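Local coordinates for protein beta-Ala-His dipeptidase (Homo sapiens, PDB 3DLJ) that hydrolyses carnosine, anserine and other Xaa-His dipeptides as a secreted, homodimeric metallopeptidase that uses two zinc ions per subunit, at residues S39-P44 / H110-P115; L86-V91 / E174-A179. All blocks are in the same frame, centred on the assembly; numbering follows the deposited sequence.

Interaction 1: S39-P44 / H110-P115. With ZN (zinc ion), chain D.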
ATOM      1  N   SER A  39      -3.571  15.903   1.725  1.00 34.88           N
ATOM      2  CA  SER A  39      -2.471  15.649   0.773  1.00 34.31           C
ATOM      3  C   SER A  39      -2.816  14.612  -0.307  1.00 34.04           C
ATOM      4  O   SER A  39      -2.076  13.660  -0.571  1.00 32.24           O
ATOM      5  CB  SER A  39      -1.198  15.263   1.533  1.00 34.42           C
ATOM      6  OG  SER A  39      -1.464  14.246   2.486  1.00 33.42           O
ATOM      7  N   ASP A  40      -3.941  14.850  -0.960  1.00 34.75           N
ATOM      8  CA  ASP A  40      -4.515  13.920  -1.936  1.00 35.63           C
ATOM      9  C   ASP A  40      -3.747  14.042  -3.275  1.00 36.30           C
ATOM     10  O   ASP A  40      -3.817  15.079  -3.953  1.00 36.96           O
ATOM     11  CB  ASP A  40      -6.004  14.272  -2.044  1.00 35.46           C
ATOM     12  CG  ASP A  40      -6.771  13.436  -3.051  1.00 36.30           C
ATOM     13  OD1 ASP A  40      -6.173  12.844  -3.962  1.00 36.14           O
ATOM     14  OD2 ASP A  40      -8.021  13.418  -2.932  1.00 37.66           O
ATOM     15  N   SER A  41      -3.001  12.995  -3.636  1.00 36.97           N
ATOM     16  CA  SER A  41      -2.188  12.981  -4.866  1.00 37.40           C
ATOM     17  C   SER A  41      -2.922  12.470  -6.107  1.00 38.16           C
ATOM     18  O   SER A  41      -2.400  12.571  -7.215  1.00 38.13           O
ATOM     19  CB  SER A  41      -0.945  12.123  -4.674  1.00 37.22           C
ATOM     20  OG  SER A  41      -1.313  10.773  -4.410  1.00 37.36           O
ATOM     21  N   VAL A  42      -4.109  11.900  -5.913  1.00 39.11           N
ATOM     22  CA  VAL A  42      -4.791  11.148  -6.964  1.00 39.82           C
ATOM     23  C   VAL A  42      -5.700  12.086  -7.783  1.00 40.70           C
ATOM     24  O   VAL A  42      -5.839  11.906  -8.989  1.00 40.86           O
ATOM     25  CB  VAL A  42      -5.553   9.899  -6.371  1.00 40.21           C
ATOM     26  CG1 VAL A  42      -6.509   9.257  -7.386  1.00 39.54           C
ATOM     27  CG2 VAL A  42      -4.573   8.857  -5.849  1.00 38.72           C
ATOM     28  N   GLN A  43      -6.298  13.080  -7.119  1.00 41.07           N
ATOM     29  CA  GLN A  43      -7.105  14.100  -7.777  1.00 41.83           C
ATOM     30  C   GLN A  43      -6.219  15.164  -8.440  1.00 41.97           C
ATOM     31  O   GLN A  43      -5.392  15.805  -7.770  1.00 42.03           O
ATOM     32  CB  GLN A  43      -8.152  14.725  -6.825  1.00 41.25           C
ATOM     33  CG  GLN A  43      -9.199  13.704  -6.287  1.00 42.29           C
ATOM     34  CD  GLN A  43     -10.355  14.356  -5.507  1.00 43.50           C
ATOM     35  OE1 GLN A  43     -11.235  15.014  -6.088  1.00 45.42           O
ATOM     36  NE2 GLN A  43     -10.354  14.176  -4.183  1.00 43.87           N
ATOM     37  N   PRO A  44      -6.389  15.346  -9.770  1.00 42.43           N
ATOM     38  CA  PRO A  44      -5.680  16.374 -10.534  1.00 42.79           C
ATOM     39  C   PRO A  44      -6.335  17.741 -10.328  1.00 42.80           C
ATOM     40  O   PRO A  44      -6.819  18.355 -11.291  1.00 43.16           O
ATOM     41  CB  PRO A  44      -5.853  15.913 -11.984  1.00 43.13           C
ATOM     42  CG  PRO A  44      -7.183  15.151 -11.984  1.00 43.32           C
ATOM     43  CD  PRO A  44      -7.331  14.562 -10.607  1.00 42.32           C
ATOM     44  N   HIS A 110       5.549   7.588   2.602  1.00 30.72           N
ATOM     45  CA  HIS A 110       4.850   8.551   1.714  1.00 30.78           C
ATOM     46  C   HIS A 110       3.812   9.330   2.491  1.00 30.89           C
ATOM     47  O   HIS A 110       3.170   8.788   3.406  1.00 30.93           O
ATOM     48  CB  HIS A 110       4.223   7.882   0.474  1.00 30.00           C
ATOM     49  CG  HIS A 110       3.071   6.957   0.778  1.00 29.64           C
ATOM     50  ND1 HIS A 110       1.756   7.380   0.820  1.00 29.53           N
ATOM     51  CD2 HIS A 110       3.039   5.626   1.032  1.00 26.20           C
ATOM     52  CE1 HIS A 110       0.966   6.357   1.095  1.00 25.97           C
ATOM     53  NE2 HIS A 110       1.721   5.280   1.227  1.00 26.12           N
ATOM     54  N   LEU A 111       3.677  10.609   2.148  1.00 31.26           N
ATOM     55  CA  LEU A 111       2.754  11.504   2.866  1.00 31.81           C
ATOM     56  C   LEU A 111       1.552  11.957   2.025  1.00 32.21           C
ATOM     57  O   LEU A 111       0.734  12.754   2.481  1.00 32.52           O
ATOM     58  CB  LEU A 111       3.513  12.680   3.483  1.00 31.60           C
ATOM     59  CG  LEU A 111       4.417  12.227   4.643  1.00 31.88           C
ATOM     60  CD1 LEU A 111       5.289  13.382   5.059  1.00 32.89           C
ATOM     61  CD2 LEU A 111       3.604  11.744   5.834  1.00 28.18           C
ATOM     62  N   ASP A 112       1.427  11.400   0.820  1.00 32.20           N
ATOM     63  CA  ASP A 112       0.177  11.490   0.065  1.00 32.77           C
ATOM     64  C   ASP A 112      -0.799  10.388   0.473  1.00 32.48           C
ATOM     65  O   ASP A 112      -0.393   9.297   0.902  1.00 31.74           O
ATOM     66  CB  ASP A 112       0.422  11.435  -1.456  1.00 33.09           C
ATOM     67  CG  ASP A 112       1.040  10.133  -1.896  1.00 34.59           C
ATOM     68  OD1 ASP A 112       2.041   9.697  -1.261  1.00 37.33           O
ATOM     69  OD2 ASP A 112       0.521   9.529  -2.867  1.00 36.16           O
ATOM     70  N   VAL A 113      -2.089  10.704   0.323  1.00 32.16           N
ATOM     71  CA  VAL A 113      -3.194   9.817   0.694  1.00 31.74           C
ATOM     72  C   VAL A 113      -4.146   9.578  -0.517  1.00 32.83           C
ATOM     73  O   VAL A 113      -4.164  10.366  -1.503  1.00 32.35           O
ATOM     74  CB  VAL A 113      -3.978  10.383   1.930  1.00 31.49           C
ATOM     75  CG1 VAL A 113      -3.087  10.432   3.172  1.00 28.96           C
ATOM     76  CG2 VAL A 113      -4.520  11.768   1.629  1.00 29.66           C
ATOM     77  N   GLN A 114      -4.885   8.465  -0.441  1.00 33.03           N
ATOM     78  CA  GLN A 114      -6.018   8.156  -1.311  1.00 33.62           C
ATOM     79  C   GLN A 114      -7.127   9.181  -1.053  1.00 34.60           C
ATOM     80  O   GLN A 114      -7.273   9.645   0.085  1.00 34.38           O
ATOM     81  CB  GLN A 114      -6.547   6.745  -1.013  1.00 33.35           C
ATOM     82  CG  GLN A 114      -5.712   5.610  -1.627  1.00 35.34           C
ATOM     83  CD  GLN A 114      -5.870   5.514  -3.161  1.00 38.42           C
ATOM     84  OE1 GLN A 114      -6.978   5.598  -3.683  1.00 39.60           O
ATOM     85  NE2 GLN A 114      -4.765   5.344  -3.869  1.00 37.39           N
ATOM     86  N   PRO A 115      -7.911   9.536  -2.095  1.00 35.21           N
ATOM     87  CA  PRO A 115      -9.041  10.448  -1.901  1.00 36.42           C
ATOM     88  C   PRO A 115      -9.988   9.965  -0.799  1.00 37.74           C
ATOM     89  O   PRO A 115     -10.108   8.767  -0.555  1.00 37.75           O
ATOM     90  CB  PRO A 115      -9.766  10.408  -3.248  1.00 36.05           C
ATOM     91  CG  PRO A 115      -8.701  10.081  -4.242  1.00 34.96           C
ATOM     92  CD  PRO A 115      -7.791   9.103  -3.499  1.00 35.60           C
TER
HETATM   93 ZN    ZN D2002       0.951   3.514   1.584  1.00 30.29          ZN
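Part of the dinuclear zinc site, the His-x-Asp motif of M20 peptidases is braced here as Ser39 and Ser41 grip Leu111 and Asp112. The backbones meet in a single beta bridge between Asp40 and Val113, where Val113 N donates to Ser39 O (3.1 Å). Serine suits both flanking places, being small enough for a buried seam yet able to donate. Ser39 OG gives its proton to Leu111 O in the carbonyl plane (2.7 Å), and it also bonds Lys145. Ser41 OG, set between its backbone N and carbonyl carbon (chi1 62°), reaches the anti lone pair of Asp112 OD2 at 2.7 Å. The carboxylate of this probable active-site aspartate is thus held by Ser41 and, through Glu178 N, by the loop that carries Glu178. Asp40 steadies its own turn: OD1 accepts from Val42 N, an Asx turn, and also from Gln43 N, which extends it to an Asx motif, while OD2 takes Gln43 NE2 (2.8 Å) and rests against Pro115 CA (3.3 Å). An alanine here would probably leave both backbone N-H groups without this acceptor, free the Gln43 amide to turn and open a gap beside Pro115. Val42 crosses the Pro115 ring at about a right angle, CB to CD 3.7 Å. His110 ND1 donates to Asp112 O, leaving NE2 to bind zinc at 2.0 Å.

Interaction 2: L86-V91 / E174-A179; sequences LPIPPV and EGMEEA. With ZN (zinc ion), chain C.
Met176 and Pro89 carry the apolar share of this contact, with Ile88 beside them. The methionine crosses both side chains at about a right angle: its CG lies 3.6 Å from Ile88 CG2, and its SD lies 3.6 Å from Pro89 CD. CG stands anti to the carbonyl carbon, and a bend at chi2 (-69°) swings SD over to the proline ring. A long, flexible thioether fits here, since it can follow the uneven surface of a branched side chain and a ring. On its own side, Pro89 also touches Leu52 of helix 46-65. Where Val91 and Glu174 meet, the side chains run side by side and point the same way, Val91 CG2 lying 4.0 Å from Glu174 CB. These two residues stand at the ends of neighbouring antiparallel strands, 91-96 and 168-174, in the mixed sheet of the catalytic domain, and the loop leaving the second strand carries the Glu-Glu pair of M20 peptidases.

Gly175 sits where the fit is closest. Its carbonyl O is 3.4 Å from Pro89 CG, and a beta carbon on Gly175 would come about 3.0 Å from that same CG, too close for any larger residue to be placed without a shift.

The polar link is indirect. One water donates to Pro89 O (2.8 Å) and accepts from Gly175 N (2.9 Å), satisfying two backbone groups that do not bond each other. Glu174 turns its carboxylate away from the contact, OE2 being held by Tyr108 and Ser181.

Metal binding follows further along the loop. Glu177 is probably the proton acceptor of the reaction, and Glu178 OE1 binds the zinc ion at 2.1 Å, with Asp143 and His456 completing the protein ligands.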
ATOM      1  N   LEU A  86       0.725  18.996 -13.919  1.00 50.11           N
ATOM      2  CA  LEU A  86       0.728  19.434 -12.508  1.00 48.96           C
ATOM      3  C   LEU A  86       2.143  19.270 -11.955  1.00 47.63           C
ATOM      4  O   LEU A  86       2.848  18.335 -12.357  1.00 47.64           O
ATOM      5  CB  LEU A  86      -0.226  18.575 -11.662  1.00 48.68           C
ATOM      6  CG  LEU A  86      -1.712  18.930 -11.557  1.00 48.81           C
ATOM      7  CD1 LEU A  86      -2.443  17.816 -10.842  1.00 48.65           C
ATOM      8  CD2 LEU A  86      -1.952  20.275 -10.866  1.00 48.63           C
ATOM      9  N   PRO A  87       2.561  20.155 -11.028  1.00 46.40           N
ATOM     10  CA  PRO A  87       3.845  19.952 -10.343  1.00 45.53           C
ATOM     11  C   PRO A  87       3.803  18.715  -9.457  1.00 44.20           C
ATOM     12  O   PRO A  87       2.787  18.458  -8.821  1.00 44.01           O
ATOM     13  CB  PRO A  87       3.994  21.198  -9.467  1.00 45.10           C
ATOM     14  CG  PRO A  87       2.982  22.150  -9.951  1.00 46.11           C
ATOM     15  CD  PRO A  87       1.880  21.370 -10.554  1.00 46.69           C
ATOM     16  N   ILE A  88       4.893  17.955  -9.442  1.00 43.26           N
ATOM     17  CA  ILE A  88       5.060  16.843  -8.502  1.00 42.45           C
ATOM     18  C   ILE A  88       5.621  17.423  -7.201  1.00 41.92           C
ATOM     19  O   ILE A  88       6.482  18.323  -7.253  1.00 42.20           O
ATOM     20  CB  ILE A  88       6.012  15.762  -9.068  1.00 42.28           C
ATOM     21  CG1 ILE A  88       5.455  15.184 -10.376  1.00 43.16           C
ATOM     22  CG2 ILE A  88       6.241  14.631  -8.088  1.00 40.91           C
ATOM     23  CD1 ILE A  88       6.564  14.724 -11.337  1.00 42.66           C
ATOM     24  N   PRO A  89       5.098  16.963  -6.033  1.00 40.92           N
ATOM     25  CA  PRO A  89       5.659  17.303  -4.722  1.00 39.94           C
ATOM     26  C   PRO A  89       7.112  16.862  -4.554  1.00 39.33           C
ATOM     27  O   PRO A  89       7.482  15.790  -5.057  1.00 39.42           O
ATOM     28  CB  PRO A  89       4.762  16.523  -3.744  1.00 39.57           C
ATOM     29  CG  PRO A  89       4.132  15.474  -4.559  1.00 40.51           C
ATOM     30  CD  PRO A  89       3.880  16.147  -5.877  1.00 40.40           C
ATOM     31  N   PRO A  90       7.925  17.670  -3.836  1.00 38.24           N
ATOM     32  CA  PRO A  90       9.331  17.333  -3.662  1.00 37.66           C
ATOM     33  C   PRO A  90       9.503  16.031  -2.916  1.00 36.97           C
ATOM     34  O   PRO A  90       8.592  15.589  -2.202  1.00 37.22           O
ATOM     35  CB  PRO A  90       9.900  18.515  -2.850  1.00 37.55           C
ATOM     36  CG  PRO A  90       8.732  19.128  -2.175  1.00 38.04           C
ATOM     37  CD  PRO A  90       7.582  18.936  -3.161  1.00 38.63           C
ATOM     38  N   VAL A  91      10.642  15.389  -3.127  1.00 35.92           N
ATOM     39  CA  VAL A  91      10.968  14.217  -2.358  1.00 35.40           C
ATOM     40  C   VAL A  91      11.916  14.691  -1.249  1.00 35.49           C
ATOM     41  O   VAL A  91      12.874  15.420  -1.512  1.00 35.09           O
ATOM     42  CB  VAL A  91      11.584  13.099  -3.217  1.00 34.96           C
ATOM     43  CG1 VAL A  91      12.204  12.040  -2.327  1.00 33.90           C
ATOM     44  CG2 VAL A  91      10.506  12.455  -4.120  1.00 33.26           C
ATOM     45  N   GLU A 174       8.309  10.516   0.015  1.00 35.51           N
ATOM     46  CA  GLU A 174       7.713  11.065  -1.206  1.00 35.33           C
ATOM     47  C   GLU A 174       6.259  11.459  -0.994  1.00 35.71           C
ATOM     48  O   GLU A 174       5.644  11.126   0.044  1.00 35.07           O
ATOM     49  CB  GLU A 174       7.824  10.066  -2.364  1.00 35.58           C
ATOM     50  CG  GLU A 174       6.978   8.799  -2.218  1.00 35.21           C
ATOM     51  CD  GLU A 174       6.667   8.133  -3.557  1.00 35.95           C
ATOM     52  OE1 GLU A 174       6.654   8.835  -4.589  1.00 37.44           O
ATOM     53  OE2 GLU A 174       6.422   6.908  -3.579  1.00 37.81           O
ATOM     54  N   GLY A 175       5.720  12.166  -1.986  1.00 35.64           N
ATOM     55  CA  GLY A 175       4.337  12.581  -1.968  1.00 36.10           C
ATOM     56  C   GLY A 175       3.494  12.095  -3.142  1.00 36.54           C
ATOM     57  O   GLY A 175       2.469  12.708  -3.447  1.00 36.51           O
ATOM     58  N   MET A 176       3.905  11.011  -3.797  1.00 36.68           N
ATOM     59  CA  MET A 176       3.169  10.483  -4.962  1.00 37.81           C
ATOM     60  C   MET A 176       2.972   8.965  -4.992  1.00 38.06           C
ATOM     61  O   MET A 176       2.806   8.389  -6.073  1.00 38.76           O
ATOM     62  CB  MET A 176       3.837  10.925  -6.286  1.00 37.70           C
ATOM     63  CG  MET A 176       3.821  12.420  -6.557  1.00 39.79           C
ATOM     64  SD  MET A 176       2.176  13.098  -6.905  1.00 40.07           S
ATOM     65  CE  MET A 176       1.886  12.404  -8.541  1.00 37.42           C
ATOM     66  N   GLU A 177       2.990   8.307  -3.834  1.00 38.89           N
ATOM     67  CA  GLU A 177       2.919   6.839  -3.792  1.00 38.73           C
ATOM     68  C   GLU A 177       1.588   6.292  -4.290  1.00 39.47           C
ATOM     69  O   GLU A 177       1.552   5.269  -4.978  1.00 38.91           O
ATOM     70  CB  GLU A 177       3.199   6.341  -2.382  1.00 39.15           C
ATOM     71  CG  GLU A 177       3.462   4.838  -2.252  1.00 39.52           C
ATOM     72  CD  GLU A 177       2.187   4.022  -2.147  1.00 39.57           C
ATOM     73  OE1 GLU A 177       2.251   2.818  -2.447  1.00 41.16           O
ATOM     74  OE2 GLU A 177       1.119   4.580  -1.794  1.00 39.05           O
ATOM     75  N   GLU A 178       0.498   6.972  -3.924  1.00 40.27           N
ATOM     76  CA  GLU A 178      -0.857   6.601  -4.349  1.00 41.12           C
ATOM     77  C   GLU A 178      -1.144   6.895  -5.832  1.00 42.16           C
ATOM     78  O   GLU A 178      -2.192   6.512  -6.357  1.00 43.32           O
ATOM     79  CB  GLU A 178      -1.901   7.298  -3.477  1.00 40.71           C
ATOM     80  CG  GLU A 178      -1.723   7.073  -1.984  1.00 39.50           C
ATOM     81  CD  GLU A 178      -2.042   5.659  -1.556  1.00 39.70           C
ATOM     82  OE1 GLU A 178      -1.958   5.400  -0.346  1.00 38.27           O
ATOM     83  OE2 GLU A 178      -2.409   4.804  -2.409  1.00 40.67           O
ATOM     84  N   ALA A 179      -0.221   7.588  -6.486  1.00 42.42           N
ATOM     85  CA  ALA A 179      -0.320   7.874  -7.902  1.00 42.72           C
ATOM     86  C   ALA A 179       0.933   7.381  -8.651  1.00 42.64           C
ATOM     87  O   ALA A 179       1.499   8.107  -9.462  1.00 43.02           O
ATOM     88  CB  ALA A 179      -0.538   9.374  -8.101  1.00 42.28           C
TER
HETATM   89 ZN    ZN C2001      -2.039   3.341  -0.170  1.00 34.93          ZN
HETATM   90  O   HOH W   1       7.026  13.127  -4.412  1.00 27.56           O

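Overall arrangement
From the N terminus, the chain leaves helix 24-35 into 39-44, passes through helix 46-65 and the small hairpin strands to 86-91, runs on strands 91-96 and 104-110 to 110-115, and comes by helix 141-160 and strand 168-174 to 174-179. Interaction 1 closes a loop of 65 intervening residues and interaction 2 one of 82. Their segments alternate, so the two closures cross rather than nest. Interaction 1 ties the loop before helix 46-65 to the end of strand 104-110; interaction 2 ties the hairpin exit to the end of strand 168-174. The two centres lie about 8 Å apart, and segments 110-115 and 174-179 touch beside the paired zinc ions, each supplying a zinc ligand.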